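Arabinogalactan endo-1,4-beta-galactosidase (Ignisphaera aggregans, PDB 7OSK) probably cleaves internal beta-1,4-galactosidic linkages of galactan and arabinogalactan, this chain holding its family 53 glycoside hydrolase catalytic domain. Local coordinates at residues Tyr69-Glu72 with Glu76-Leu79; Leu156-Leu161 with Val210-Ala215; Gln325-Phe330 with Ile349-Ala354. All coordinates share one frame; numbering follows the deposited sequence.

Interaction 1: residues Tyr69-Glu72 with Glu76-Leu79; sequences YYDE and ERDL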
loop_
_atom_site.group_PDB
_atom_site.type_symbol
_atom_site.label_atom_id
_atom_site.label_comp_id
_atom_site.label_asym_id
_atom_site.label_seq_id
_atom_site.Cartn_x
_atom_site.Cartn_y
_atom_site.Cartn_z
ATOM N N TYR A 69 -18.959 2.794 8.535
ATOM C CA TYR A 69 -18.687 3.649 7.384
ATOM C C TYR A 69 -19.989 4.121 6.745
ATOM O O TYR A 69 -20.945 3.351 6.620
ATOM C CB TYR A 69 -17.837 2.911 6.348
ATOM C CG TYR A 69 -16.428 2.626 6.808
ATOM C CD1 TYR A 69 -15.412 3.551 6.608
ATOM C CD2 TYR A 69 -16.113 1.433 7.440
ATOM C CE1 TYR A 69 -14.123 3.295 7.026
ATOM C CE2 TYR A 69 -14.826 1.168 7.862
ATOM C CZ TYR A 69 -13.834 2.101 7.652
ATOM O OH TYR A 69 -12.550 1.839 8.071
ATOM N N TYR A 70 -20.015 5.388 6.339
ATOM C CA TYR A 70 -21.202 5.991 5.742
ATOM C C TYR A 70 -20.889 6.556 4.356
ATOM O O TYR A 70 -19.797 7.071 4.117
ATOM C CB TYR A 70 -21.753 7.089 6.654
ATOM C CG TYR A 70 -22.063 6.607 8.054
ATOM C CD1 TYR A 70 -21.070 6.533 9.020
ATOM C CD2 TYR A 70 -23.350 6.225 8.407
ATOM C CE1 TYR A 70 -21.350 6.091 10.298
ATOM C CE2 TYR A 70 -23.637 5.783 9.680
ATOM C CZ TYR A 70 -22.635 5.718 10.622
ATOM O OH TYR A 70 -22.919 5.277 11.894
ATOM N N ASP A 71 -21.857 6.450 3.450
ATOM C CA ASP A 71 -21.675 6.884 2.068
ATOM C C ASP A 71 -21.758 8.404 1.949
ATOM O O ASP A 71 -21.794 9.113 2.955
ATOM C CB ASP A 71 -22.723 6.226 1.166
ATOM C CG ASP A 71 -24.140 6.617 1.538
ATOM O OD1 ASP A 71 -24.330 7.180 2.636
ATOM O OD2 ASP A 71 -25.064 6.359 0.738
ATOM N N GLU A 72 -21.795 8.894 0.712
ATOM C CA GLU A 72 -21.837 10.329 0.447
ATOM C C GLU A 72 -23.056 10.984 1.092
ATOM O O GLU A 72 -22.996 12.136 1.523
ATOM C CB GLU A 72 -21.840 10.587 -1.064
ATOM C CG GLU A 72 -21.845 12.062 -1.465
ATOM C CD GLU A 72 -20.532 12.771 -1.164
ATOM O OE1 GLU A 72 -19.607 12.125 -0.626
ATOM O OE2 GLU A 72 -20.423 13.977 -1.473
ATOM N N GLU A 76 -25.475 4.416 6.604
ATOM C CA GLU A 76 -24.550 3.309 6.838
ATOM C C GLU A 76 -24.589 2.295 5.701
ATOM O O GLU A 76 -25.654 1.808 5.322
ATOM C CB GLU A 76 -24.866 2.612 8.163
ATOM C CG GLU A 76 -23.914 1.469 8.497
ATOM C CD GLU A 76 -24.236 0.798 9.819
ATOM O OE1 GLU A 76 -25.116 1.303 10.547
ATOM O OE2 GLU A 76 -23.609 -0.238 10.127
ATOM N N ARG A 77 -23.413 1.983 5.162
ATOM C CA ARG A 77 -23.282 1.042 4.052
ATOM C C ARG A 77 -22.098 0.107 4.267
ATOM O O ARG A 77 -21.270 0.323 5.155
ATOM C CB ARG A 77 -23.098 1.785 2.727
ATOM C CG ARG A 77 -24.203 2.768 2.380
ATOM C CD ARG A 77 -25.202 2.182 1.405
ATOM N NE ARG A 77 -24.564 1.727 0.174
ATOM C CZ ARG A 77 -24.176 2.528 -0.814
ATOM N NH1 ARG A 77 -24.352 3.841 -0.725
ATOM N NH2 ARG A 77 -23.606 2.015 -1.894
ATOM N N ASP A 78 -22.021 -0.933 3.445
ATOM C CA ASP A 78 -20.837 -1.777 3.393
ATOM C C ASP A 78 -19.694 -0.954 2.808
ATOM O O ASP A 78 -19.850 -0.342 1.753
ATOM C CB ASP A 78 -21.100 -3.025 2.547
ATOM C CG ASP A 78 -20.020 -4.082 2.701
ATOM O OD1 ASP A 78 -18.838 -3.719 2.899
ATOM O OD2 ASP A 78 -20.356 -5.283 2.617
ATOM N N LEU A 79 -18.558 -0.935 3.497
ATOM C CA LEU A 79 -17.414 -0.127 3.078
ATOM C C LEU A 79 -17.032 -0.375 1.622
ATOM O O LEU A 79 -16.829 0.568 0.859
ATOM C CB LEU A 79 -16.210 -0.405 3.982
ATOM C CG LEU A 79 -14.867 0.179 3.534
ATOM C CD1 LEU A 79 -14.928 1.695 3.441
ATOM C CD2 LEU A 79 -13.768 -0.255 4.481
HETATM O O HOH W 1 -20.446 0.547 7.849
#
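Leu79 packs over one face of the Tyr69 ring. Its CD1 lies 3.9 Å from the ring centroid, 17° off the ring normal, and so makes a CH-pi contact, while its CD2 reaches along the ring to Tyr69 CE2. Beside this apolar pair the two arms of the loop are tied through the backbone: Arg77 N donates an almost straight bond to Tyr69 O (3.2 Å, 171°). Water 1 forms a second tie, accepting from Tyr69 N and donating to Arg77 O, 2.8 Å from each. Tyr70 and Glu76 form a single beta bridge, and the Tyr70 ring leans obliquely on Glu76, with Tyr70 CE2 3.7 Å from Glu76 CB. Further along, Asp71 OD2 meets Arg77 NH1 at 3.0 Å in a salt bridge. The carboxylate oxygen lies in the guanidinium plane, but NH1 approaches it on the anti side and out of the carboxylate plane, and the two flat groups stand nearly perpendicular. Bends at chi2 and chi3 fold the arginine chain back toward Asp71. In the next shell, Glu85 takes the NH2 of Arg77, and Asp71 OD1 accepts from the backbone of Val75 inside the turn. Tyr69 OH bonds to Thr355 O and Phe378 meets its ring edge-to-face, holding the loop between helices 59-65 and 79-85 to neighbouring loops; backbone bonds of Tyr70 to Gly382 and Ala384 are a second hold. Asp71 on Arg77 NH1 and Glu85 on NH2 share one positive charge, which probably offsets the two carboxylates in part and links the loop to helix 79-85.

Interaction 2: residues Leu156-Leu161 with Val210-Ala215; sequences LSYPEL and VGLLKA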
loop_
_atom_site.group_PDB
_atom_site.type_symbol
_atom_site.label_atom_id
_atom_site.label_comp_id
_atom_site.label_asym_id
_atom_site.label_seq_id
_atom_site.Cartn_x
_atom_site.Cartn_y
_atom_site.Cartn_z
ATOM N N LEU A 156 16.983 -18.273 12.762
ATOM C CA LEU A 156 17.185 -19.244 11.695
ATOM C C LEU A 156 18.399 -18.840 10.870
ATOM O O LEU A 156 18.560 -17.667 10.526
ATOM C CB LEU A 156 15.948 -19.345 10.799
ATOM C CG LEU A 156 14.644 -19.799 11.459
ATOM C CD1 LEU A 156 13.544 -19.909 10.414
ATOM C CD2 LEU A 156 14.821 -21.121 12.192
ATOM N N SER A 157 19.256 -19.809 10.561
ATOM C CA SER A 157 20.397 -19.558 9.688
ATOM C C SER A 157 19.883 -19.179 8.306
ATOM O O SER A 157 18.713 -19.404 7.993
ATOM C CB SER A 157 21.304 -20.785 9.604
ATOM O OG SER A 157 20.626 -21.871 8.997
ATOM N N TYR A 158 20.750 -18.606 7.480
ATOM C CA TYR A 158 20.319 -18.116 6.177
ATOM C C TYR A 158 19.666 -19.209 5.324
ATOM O O TYR A 158 18.613 -18.975 4.736
ATOM C CB TYR A 158 21.487 -17.494 5.414
ATOM C CG TYR A 158 21.101 -17.103 4.011
ATOM C CD1 TYR A 158 20.263 -16.023 3.785
ATOM C CD2 TYR A 158 21.553 -17.823 2.913
ATOM C CE1 TYR A 158 19.890 -15.666 2.511
ATOM C CE2 TYR A 158 21.186 -17.470 1.633
ATOM C CZ TYR A 158 20.355 -16.388 1.440
ATOM O OH TYR A 158 19.981 -16.026 0.171
ATOM N N PRO A 159 20.277 -20.405 5.253
ATOM C CA PRO A 159 19.635 -21.464 4.464
ATOM C C PRO A 159 18.245 -21.825 4.983
ATOM O O PRO A 159 17.325 -22.025 4.189
ATOM C CB PRO A 159 20.595 -22.649 4.616
ATOM C CG PRO A 159 21.904 -22.038 4.943
ATOM C CD PRO A 159 21.581 -20.841 5.782
ATOM N N GLU A 160 18.100 -21.904 6.302
ATOM C CA GLU A 160 16.813 -22.209 6.912
ATOM C C GLU A 160 15.819 -21.081 6.647
ATOM O O GLU A 160 14.617 -21.315 6.529
ATOM C CB GLU A 160 16.971 -22.435 8.417
ATOM C CG GLU A 160 17.898 -23.591 8.778
ATOM C CD GLU A 160 18.145 -23.702 10.274
ATOM O OE1 GLU A 160 17.513 -22.949 11.043
ATOM O OE2 GLU A 160 18.973 -24.542 10.684
ATOM N N LEU A 161 16.331 -19.860 6.547
ATOM C CA LEU A 161 15.488 -18.696 6.302
ATOM C C LEU A 161 14.925 -18.721 4.885
ATOM O O LEU A 161 13.769 -18.360 4.665
ATOM C CB LEU A 161 16.277 -17.405 6.538
ATOM C CG LEU A 161 15.507 -16.087 6.424
ATOM C CD1 LEU A 161 14.351 -16.030 7.416
ATOM C CD2 LEU A 161 16.449 -14.909 6.633
ATOM N N VAL A 210 19.096 -11.247 -2.526
ATOM C CA VAL A 210 18.497 -11.732 -3.769
ATOM C C VAL A 210 18.007 -13.170 -3.629
ATOM O O VAL A 210 17.021 -13.563 -4.251
ATOM C CB VAL A 210 19.497 -11.647 -4.941
ATOM C CG1 VAL A 210 18.964 -12.378 -6.172
ATOM C CG2 VAL A 210 19.784 -10.196 -5.276
ATOM N N GLY A 211 18.707 -13.957 -2.824
ATOM C CA GLY A 211 18.303 -15.327 -2.573
ATOM C C GLY A 211 16.949 -15.382 -1.893
ATOM O O GLY A 211 16.092 -16.181 -2.266
ATOM N N LEU A 212 16.756 -14.526 -0.893
ATOM C CA LEU A 212 15.492 -14.463 -0.170
ATOM C C LEU A 212 14.395 -13.869 -1.043
ATOM O O LEU A 212 13.244 -14.299 -0.986
ATOM C CB LEU A 212 15.648 -13.637 1.110
ATOM C CG LEU A 212 16.522 -14.263 2.201
ATOM C CD1 LEU A 212 16.746 -13.285 3.344
ATOM C CD2 LEU A 212 15.900 -15.550 2.718
ATOM N N LEU A 213 14.755 -12.879 -1.850
ATOM C CA LEU A 213 13.794 -12.240 -2.736
ATOM C C LEU A 213 13.319 -13.239 -3.786
ATOM O O LEU A 213 12.124 -13.345 -4.059
ATOM C CB LEU A 213 14.415 -11.009 -3.402
ATOM C CG LEU A 213 13.521 -9.785 -3.625
ATOM C CD1 LEU A 213 12.879 -9.307 -2.332
ATOM C CD2 LEU A 213 14.338 -8.663 -4.244
ATOM N N LYS A 214 14.260 -13.983 -4.360
ATOM C CA LYS A 214 13.935 -15.015 -5.340
ATOM C C LYS A 214 13.110 -16.144 -4.728
ATOM O O LYS A 214 12.200 -16.672 -5.364
ATOM C CB LYS A 214 15.215 -15.591 -5.949
ATOM C CG LYS A 214 15.869 -14.706 -6.998
ATOM C CD LYS A 214 17.111 -15.370 -7.573
ATOM C CE LYS A 214 17.708 -14.553 -8.706
ATOM N NZ LYS A 214 18.956 -15.167 -9.233
ATOM N N ALA A 215 13.442 -16.513 -3.494
ATOM C CA ALA A 215 12.771 -17.608 -2.800
ATOM C C ALA A 215 11.277 -17.347 -2.643
ATOM O O ALA A 215 10.453 -18.241 -2.848
ATOM C CB ALA A 215 13.404 -17.831 -1.443
#
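The first torsions of Tyr158 and Leu212 bring the ends of the two side chains to each other: CG of Tyr158 stands trans to its backbone N (chi1 174°), whereas CG of Leu212 lies opposite the carbonyl carbon (chi1 -68°). The two side chains then run alongside each other, antiparallel, between helices 158-178 and 206-223, successive outer helices of the (beta/alpha)8, or TIM, barrel. The first follows strand 130-135, the second strand 185-188. Tyr158 CE1 rests 3.7 Å from Leu212 CG, an oblique approach to the ring. One turn further along, Leu161 lies crosswise to Leu212, its CD2 3.7 Å from Leu212 CD1 and its CG 3.8 Å from Leu212 CD2. Leu212 is therefore wedged between a ring and a branched chain, and it reaches on to Val162 and Val165 of the same neighbouring helix. With alanine in place of this leucine, a gap is likely to open between the helices, leaving the Tyr158 ring without its apolar neighbour and Leu161 CD2 without its partner. No hydrogen bond joins the two segments, so the contact between them is apolar apart from the phenol end of the tyrosine. That hydroxyl is bonded to Gln208 O, earlier on helix 206-223, which pins the ring against the helix. Gly211 offers it a bare backbone, with Tyr158 OH 3.3 Å from Gly211 CA, on the side where a CB would point.

Interaction 3: residues Gln325-Phe330 with Ile349-Ala354; sequences QGQASF and IFYWGA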
loop_
_atom_site.group_PDB
_atom_site.type_symbol
_atom_site.label_atom_id
_atom_site.label_comp_id
_atom_site.label_asym_id
_atom_site.label_seq_id
_atom_site.Cartn_x
_atom_site.Cartn_y
_atom_site.Cartn_z
ATOM N N GLN A 325 -10.742 19.591 -0.961
ATOM C CA GLN A 325 -10.431 19.940 -2.345
ATOM C C GLN A 325 -8.945 19.744 -2.631
ATOM O O GLN A 325 -8.568 19.221 -3.680
ATOM C CB GLN A 325 -10.830 21.390 -2.637
ATOM C CG GLN A 325 -10.562 21.841 -4.068
ATOM C CD GLN A 325 -11.476 21.169 -5.070
ATOM O OE1 GLN A 325 -12.649 21.523 -5.192
ATOM N NE2 GLN A 325 -10.943 20.192 -5.797
ATOM N N GLY A 326 -8.107 20.181 -1.697
ATOM C CA GLY A 326 -6.668 20.085 -1.857
ATOM C C GLY A 326 -6.206 18.645 -1.918
ATOM O O GLY A 326 -5.237 18.323 -2.607
ATOM N N GLN A 327 -6.901 17.778 -1.188
ATOM C CA GLN A 327 -6.621 16.349 -1.210
ATOM C C GLN A 327 -6.977 15.771 -2.573
ATOM O O GLN A 327 -6.195 15.039 -3.176
ATOM C CB GLN A 327 -7.405 15.628 -0.108
ATOM C CG GLN A 327 -7.189 14.115 -0.066
ATOM C CD GLN A 327 -8.113 13.411 0.912
ATOM O OE1 GLN A 327 -9.323 13.638 0.918
ATOM N NE2 GLN A 327 -7.543 12.546 1.744
ATOM N N ALA A 328 -8.168 16.113 -3.050
ATOM C CA ALA A 328 -8.669 15.598 -4.315
ATOM C C ALA A 328 -7.826 16.104 -5.482
ATOM O O ALA A 328 -7.534 15.357 -6.417
ATOM C CB ALA A 328 -10.125 15.991 -4.505
ATOM N N SER A 329 -7.441 17.375 -5.421
ATOM C CA SER A 329 -6.620 17.977 -6.466
ATOM C C SER A 329 -5.303 17.226 -6.606
ATOM O O SER A 329 -4.828 16.984 -7.715
ATOM C CB SER A 329 -6.355 19.452 -6.162
ATOM O OG SER A 329 -7.562 20.192 -6.124
ATOM N N PHE A 330 -4.718 16.856 -5.472
ATOM C CA PHE A 330 -3.466 16.111 -5.472
ATOM C C PHE A 330 -3.624 14.733 -6.112
ATOM O O PHE A 330 -2.790 14.326 -6.922
ATOM C CB PHE A 330 -2.933 15.960 -4.047
ATOM C CG PHE A 330 -1.971 14.820 -3.884
ATOM C CD1 PHE A 330 -0.747 14.833 -4.532
ATOM C CD2 PHE A 330 -2.291 13.734 -3.089
ATOM C CE1 PHE A 330 0.140 13.782 -4.390
ATOM C CE2 PHE A 330 -1.407 12.681 -2.941
ATOM C CZ PHE A 330 -0.190 12.707 -3.593
ATOM N N ILE A 349 -2.558 3.673 -8.958
ATOM C CA ILE A 349 -2.216 4.168 -7.633
ATOM C C ILE A 349 -3.025 3.480 -6.532
ATOM O O ILE A 349 -4.106 2.941 -6.785
ATOM C CB ILE A 349 -2.440 5.696 -7.542
ATOM C CG1 ILE A 349 -3.923 6.038 -7.682
ATOM C CG2 ILE A 349 -1.662 6.431 -8.627
ATOM C CD1 ILE A 349 -4.506 6.694 -6.465
ATOM N N PHE A 350 -2.473 3.477 -5.321
ATOM C CA PHE A 350 -3.218 3.095 -4.124
ATOM C C PHE A 350 -3.116 4.196 -3.081
ATOM O O PHE A 350 -2.019 4.551 -2.651
ATOM C CB PHE A 350 -2.696 1.788 -3.526
ATOM C CG PHE A 350 -2.910 0.585 -4.394
ATOM C CD1 PHE A 350 -4.087 -0.133 -4.324
ATOM C CD2 PHE A 350 -1.922 0.158 -5.263
ATOM C CE1 PHE A 350 -4.281 -1.248 -5.114
ATOM C CE2 PHE A 350 -2.111 -0.952 -6.055
ATOM C CZ PHE A 350 -3.292 -1.657 -5.980
ATOM N N TYR A 351 -4.260 4.728 -2.667
ATOM C CA TYR A 351 -4.290 5.713 -1.600
ATOM C C TYR A 351 -4.178 5.005 -0.255
ATOM O O TYR A 351 -5.040 4.195 0.097
ATOM C CB TYR A 351 -5.571 6.542 -1.664
ATOM C CG TYR A 351 -5.529 7.759 -0.782
ATOM C CD1 TYR A 351 -5.838 7.669 0.565
ATOM C CD2 TYR A 351 -5.168 8.995 -1.291
ATOM C CE1 TYR A 351 -5.795 8.774 1.378
ATOM C CE2 TYR A 351 -5.124 10.110 -0.486
ATOM C CZ TYR A 351 -5.437 9.995 0.849
ATOM O OH TYR A 351 -5.390 11.108 1.656
ATOM N N TRP A 352 -3.121 5.311 0.495
ATOM C CA TRP A 352 -2.829 4.594 1.736
ATOM C C TRP A 352 -3.507 5.239 2.941
ATOM O O TRP A 352 -3.523 6.462 3.078
ATOM C CB TRP A 352 -1.316 4.523 1.970
ATOM C CG TRP A 352 -0.935 3.561 3.057
ATOM C CD1 TRP A 352 -0.718 2.218 2.926
ATOM C CD2 TRP A 352 -0.734 3.865 4.441
ATOM N NE1 TRP A 352 -0.392 1.669 4.143
ATOM C CE2 TRP A 352 -0.394 2.660 5.090
ATOM C CE3 TRP A 352 -0.807 5.038 5.195
ATOM C CZ2 TRP A 352 -0.130 2.596 6.453
ATOM C CZ3 TRP A 352 -0.544 4.974 6.549
ATOM C CH2 TRP A 352 -0.209 3.760 7.165
ATOM N N GLY A 353 -4.064 4.404 3.812
ATOM C CA GLY A 353 -4.746 4.881 5.002
ATOM C C GLY A 353 -6.098 5.483 4.669
ATOM O O GLY A 353 -6.594 6.354 5.382
ATOM N N ALA A 354 -6.695 5.005 3.581
ATOM C CA ALA A 354 -7.952 5.548 3.078
ATOM C C ALA A 354 -9.118 5.290 4.027
ATOM O O ALA A 354 -10.040 6.099 4.124
ATOM C CB ALA A 354 -8.261 4.960 1.712
#
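Gln327 and Tyr351 are joined by one hydrogen bond, from Gln327 NE2 to Tyr351 OH (2.6 Å, N-H...O angle 141°). The bond is bent, and the hydroxyl lies somewhat off the amide plane. Amide and ring planes are nearly perpendicular, and the glutamine chain lies transverse to the tyrosine. Both chains reach out to make the bond: the glutamine runs extended from its helix, with CG trans to the backbone N (chi1 179°), and the tyrosine projects from its strand toward that helix. Van der Waals contact is slight, limited to the glutamine's end around the phenol, with Gln327 NE2 3.4 Å from Tyr351 CZ. Further polar bonds fix both groups. Tyr351 OH also accepts from Tyr295 N and bonds to Gln375 O, so a buried hydroxyl has three partners. Gln327 NE2 bonds to Ala376 O as well, while its OE1 is met by Ser387 OG, which settles which way round the amide sits. The helix 324-342 and strand 346-352 are the last helix-strand step of the TIM barrel, completing a beta-alpha-beta crossover from strand 287-293. Backbone bonds of Ile349 and Tyr351 to strand 51-55 close the barrel there. Within the helix, Ser329 folds its hydroxyl back: Ser329 OG donates to Gln325 O at 2.8 Å, from above the carbonyl plane. The same oxygen takes the regular helical bond from Ser329 N.

In the fold
All three contacts belong to one TIM-barrel domain. Interaction 3 is the most central, fully buried between an outer helix and the last barrel strand, and it relies on a polar bond embedded in a network of backbone and side-chain partners. Interactions 1 and 2 are partly buried and lie on opposite sides of the chain's centre, with their own centres about 43 Å apart. Interaction 2 joins two neighbouring outer helices by leucine and tyrosine packing, without hydrogen bonds across. Interaction 1 braces a loop on itself, mixing backbone bonds, a water, a salt bridge and a CH-pi contact. Interactions 1 and 3 come within about 6 Å at their nearest atoms but do not touch.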